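Local coordinates for protein ATP:cob(I)alamin adenosyltransferase, putative (Burkholderia thailandensis, PDB 2ZHZ) that probably transfers the adenosyl group of ATP to cobalamin, as a homotrimeric PduO-type adenosyltransferase that makes adenosylcobalamin, at residues B[44-47]-B[48-52]; B[52-55]-B[56-60]. All blocks are in the same frame, centred on the assembly; numbering follows the deposited sequence.

Contact 1 (B[44-47]-B[48-52])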
# COMPACT_ATOMS: atom_id res chain seq x y z
N SER B 44 3.75 -3.30 8.00
CA SER B 44 2.54 -4.10 7.98
C SER B 44 2.52 -5.08 6.81
O SER B 44 2.07 -6.22 6.96
CB SER B 44 1.30 -3.20 7.94
OG SER B 44 1.20 -2.46 9.15
N GLN B 45 3.00 -4.64 5.65
CA GLN B 45 3.04 -5.53 4.49
C GLN B 45 4.02 -6.68 4.78
O GLN B 45 3.80 -7.82 4.37
CB GLN B 45 3.47 -4.77 3.24
CG GLN B 45 2.35 -3.94 2.60
CD GLN B 45 1.23 -4.80 2.01
OE1 GLN B 45 1.34 -6.02 1.94
NE2 GLN B 45 0.16 -4.15 1.57
N ILE B 46 5.11 -6.37 5.50
CA ILE B 46 6.08 -7.40 5.84
C ILE B 46 5.40 -8.40 6.78
O ILE B 46 5.69 -9.60 6.76
CB ILE B 46 7.33 -6.79 6.51
CG1 ILE B 46 8.15 -6.07 5.43
CG2 ILE B 46 8.17 -7.89 7.18
CD1 ILE B 46 9.35 -5.31 5.97
N GLY B 47 4.47 -7.90 7.60
CA GLY B 47 3.74 -8.76 8.51
C GLY B 47 2.88 -9.74 7.73
O GLY B 47 2.67 -10.88 8.15
N VAL B 48 2.36 -9.29 6.59
CA VAL B 48 1.53 -10.14 5.75
C VAL B 48 2.40 -11.23 5.13
O VAL B 48 1.99 -12.39 5.02
CB VAL B 48 0.84 -9.33 4.63
CG1 VAL B 48 0.15 -10.26 3.64
CG2 VAL B 48 -0.18 -8.39 5.26
N LEU B 49 3.60 -10.85 4.71
CA LEU B 49 4.54 -11.80 4.12
C LEU B 49 4.95 -12.84 5.18
O LEU B 49 5.09 -14.03 4.88
CB LEU B 49 5.77 -11.07 3.60
CG LEU B 49 6.94 -11.94 3.11
CD1 LEU B 49 6.46 -12.94 2.07
CD2 LEU B 49 8.03 -11.04 2.54
N LEU B 50 5.15 -12.38 6.41
CA LEU B 50 5.54 -13.28 7.49
C LEU B 50 4.45 -14.29 7.84
O LEU B 50 4.72 -15.29 8.51
CB LEU B 50 5.92 -12.48 8.74
CG LEU B 50 7.33 -11.87 8.72
CD1 LEU B 50 7.47 -10.82 9.80
CD2 LEU B 50 8.37 -12.98 8.92
N ALA B 51 3.23 -14.04 7.37
CA ALA B 51 2.12 -14.95 7.63
C ALA B 51 2.09 -16.11 6.62
O ALA B 51 1.26 -17.01 6.71
CB ALA B 51 0.80 -14.18 7.58
N GLU B 52 3.02 -16.07 5.67
CA GLU B 52 3.13 -17.10 4.64
C GLU B 52 4.21 -18.10 5.05
O GLU B 52 5.00 -17.83 5.96
CB GLU B 52 3.55 -16.48 3.31
CG GLU B 52 2.54 -15.54 2.67
CD GLU B 52 1.36 -16.28 2.09
OE1 GLU B 52 1.58 -17.22 1.29
OE2 GLU B 52 0.21 -15.93 2.42
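Ile46 and Leu50, one helical turn apart, lie side by side and point the same way, CG2 of Ile46 resting 4.0 Å from CD1 of Leu50. Ile46 has CG2 anti to the backbone N, which turns that methyl toward the next turn of the helix. Leu50 has CG anti to its carbonyl carbon (chi1 -79°), and this swings the branch back over the preceding turn, with CG 3.4 Å from Ile46 O. The same carbonyl oxygen also accepts the backbone bond from Leu50 N at 2.9 Å. Both side chains face helix 56-77, Ile46 on Leu69 and Leu50 on Ser63 and Gln66, while Leu49 adds Leu62 to that seam.

This is the last part of helix 31-50 in the helix bundle of the PduO-type fold, and two further i to i+4 bonds run through it: Val48 N to Ser44 O at 3.1 Å and Leu49 N to Gln45 O, also at 3.1 Å. Gln45 O takes a second, weak bond from Val48 N. Val48 stands on another side of the helix, where CG2 comes 3.6 Å from Ser44 O. The amide end of Gln45 curls toward the same residue, OE1 lying 4.3 Å from Val48 CB. These two side chains both pack on Val123 of the second subunit, and Ser44, whose OG is bonded to Asp40 O, meets Thr126 of that subunit.

Contact 2 (B[52-55]-B[56-60])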
# COMPACT_ATOMS: atom_id res chain seq x y z
N GLU B 52 3.02 -16.07 5.67
CA GLU B 52 3.13 -17.10 4.64
C GLU B 52 4.21 -18.10 5.05
O GLU B 52 5.00 -17.83 5.96
CB GLU B 52 3.55 -16.48 3.31
CG GLU B 52 2.54 -15.54 2.67
CD GLU B 52 1.36 -16.28 2.09
OE1 GLU B 52 1.58 -17.22 1.29
OE2 GLU B 52 0.21 -15.93 2.42
N PRO B 53 4.25 -19.27 4.40
CA PRO B 53 5.27 -20.27 4.73
C PRO B 53 6.58 -19.69 4.23
O PRO B 53 6.64 -19.16 3.12
CB PRO B 53 4.84 -21.49 3.91
CG PRO B 53 3.35 -21.34 3.83
CD PRO B 53 3.20 -19.86 3.55
N LEU B 54 7.64 -19.79 5.03
CA LEU B 54 8.93 -19.23 4.63
C LEU B 54 10.11 -20.03 5.16
O LEU B 54 9.98 -20.75 6.14
CB LEU B 54 9.07 -17.80 5.18
CG LEU B 54 8.09 -16.69 4.80
CD1 LEU B 54 8.24 -15.54 5.79
CD2 LEU B 54 8.35 -16.22 3.38
N PRO B 55 11.27 -19.90 4.50
CA PRO B 55 12.45 -20.63 4.98
C PRO B 55 12.77 -20.00 6.33
O PRO B 55 12.58 -18.80 6.51
CB PRO B 55 13.51 -20.31 3.93
CG PRO B 55 12.70 -20.07 2.68
CD PRO B 55 11.54 -19.26 3.20
N ASP B 56 13.24 -20.80 7.28
CA ASP B 56 13.56 -20.29 8.61
C ASP B 56 14.46 -19.06 8.63
O ASP B 56 14.23 -18.12 9.39
CB ASP B 56 14.18 -21.39 9.47
CG ASP B 56 13.16 -22.44 9.89
OD1 ASP B 56 13.58 -23.51 10.37
OD2 ASP B 56 11.95 -22.18 9.74
N ASP B 57 15.50 -19.07 7.79
CA ASP B 57 16.43 -17.95 7.75
C ASP B 57 15.76 -16.68 7.21
O ASP B 57 15.99 -15.59 7.72
CB ASP B 57 17.65 -18.31 6.90
CG ASP B 57 17.29 -18.65 5.46
OD1 ASP B 57 16.38 -19.48 5.25
OD2 ASP B 57 17.92 -18.09 4.54
N VAL B 58 14.93 -16.83 6.18
CA VAL B 58 14.23 -15.68 5.61
C VAL B 58 13.28 -15.09 6.65
O VAL B 58 13.17 -13.86 6.76
CB VAL B 58 13.43 -16.08 4.35
CG1 VAL B 58 12.59 -14.90 3.86
CG2 VAL B 58 14.39 -16.51 3.25
N ARG B 59 12.60 -15.95 7.40
CA ARG B 59 11.68 -15.50 8.44
C ARG B 59 12.44 -14.74 9.51
O ARG B 59 11.99 -13.70 10.00
CB ARG B 59 10.95 -16.70 9.07
CG ARG B 59 10.07 -16.33 10.26
CD ARG B 59 9.28 -17.54 10.75
NE ARG B 59 8.40 -18.07 9.71
CZ ARG B 59 7.32 -17.44 9.26
NH1 ARG B 59 6.97 -16.27 9.78
NH2 ARG B 59 6.59 -17.98 8.29
N ALA B 60 13.61 -15.26 9.87
CA ALA B 60 14.44 -14.64 10.89
C ALA B 60 14.86 -13.23 10.48
O ALA B 60 14.81 -12.30 11.29
CB ALA B 60 15.67 -15.50 11.17
O HOH W 1 9.78 -20.45 8.75
O HOH W 2 6.96 -20.92 7.67
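Arg59 NH2 reaches back from the first turn of helix 56-77 to Glu52 O in the loop that leads into it, and most of the polar contacts gather on this guanidinium. The bond to Glu52 O is weak, 2.8 Å from NH2 but bent to 122°. The arginine chain runs extended through chi2 and then bends at chi3 (-60°), which carries its end round to the loop backbone; NH1 is bonded to Leu50 O.

Two waters fill out this polar network. One accepts from Arg59 NE in the plane of the guanidinium and donates to Leu54 O, 2.6 Å from the water, and to Asp56 OD2. The other accepts from both Leu54 N and Arg59 NH2, so both backbone polar atoms of Leu54 are linked to the arginine through water.

Packing contacts complete the fit. Leu54 crosses Arg59 at about a right angle, with CD1 3.8 Å above one face of the guanidinium and offset toward its rim. The apolar pair Pro55 and Val58 run side by side, Pro55 CD 3.9 Å from Val58 CB, and both pack against helix 147-169, Pro55 on Leu166 and Ala169, Val58 on Val165. Asp57 OD1 approaches Pro55 CB, while its OD2 is hydrogen-bonded to Tyr99 OH.

In the backbone, Arg59 N bonds Pro55 O at 3.0 Å, nearly straight at 162°. With Pro55 at the N-cap position, the arrangement is the start of a helix after a short loop between consecutive helices of the bundle.

Contacts 1 and 2 are successive pieces of one helix-loop-helix connection: the first lies on the last turns of helix 31-50 and runs into the loop, helix 56-77 begins in the second, and Glu52 belongs to both. Their centres are 11 Å apart. They also touch directly, Leu50 O lying 2.8 Å from Arg59 NH1 in a probable hydrogen bond, and Leu49 O 3.6 Å from Leu54 CD1. Glu52 ties the junction to the trimer through a salt bridge from OE2 to NH2 of Arg116 of the second subunit. Contact 1 lies nearer the nucleotide, with the side chain of Ser44 about 11 Å from a bound ATP and that of Ile46 about 12 Å from the ATP-binding Arg129; contact 2 lies away from the ATP and magnesium sites.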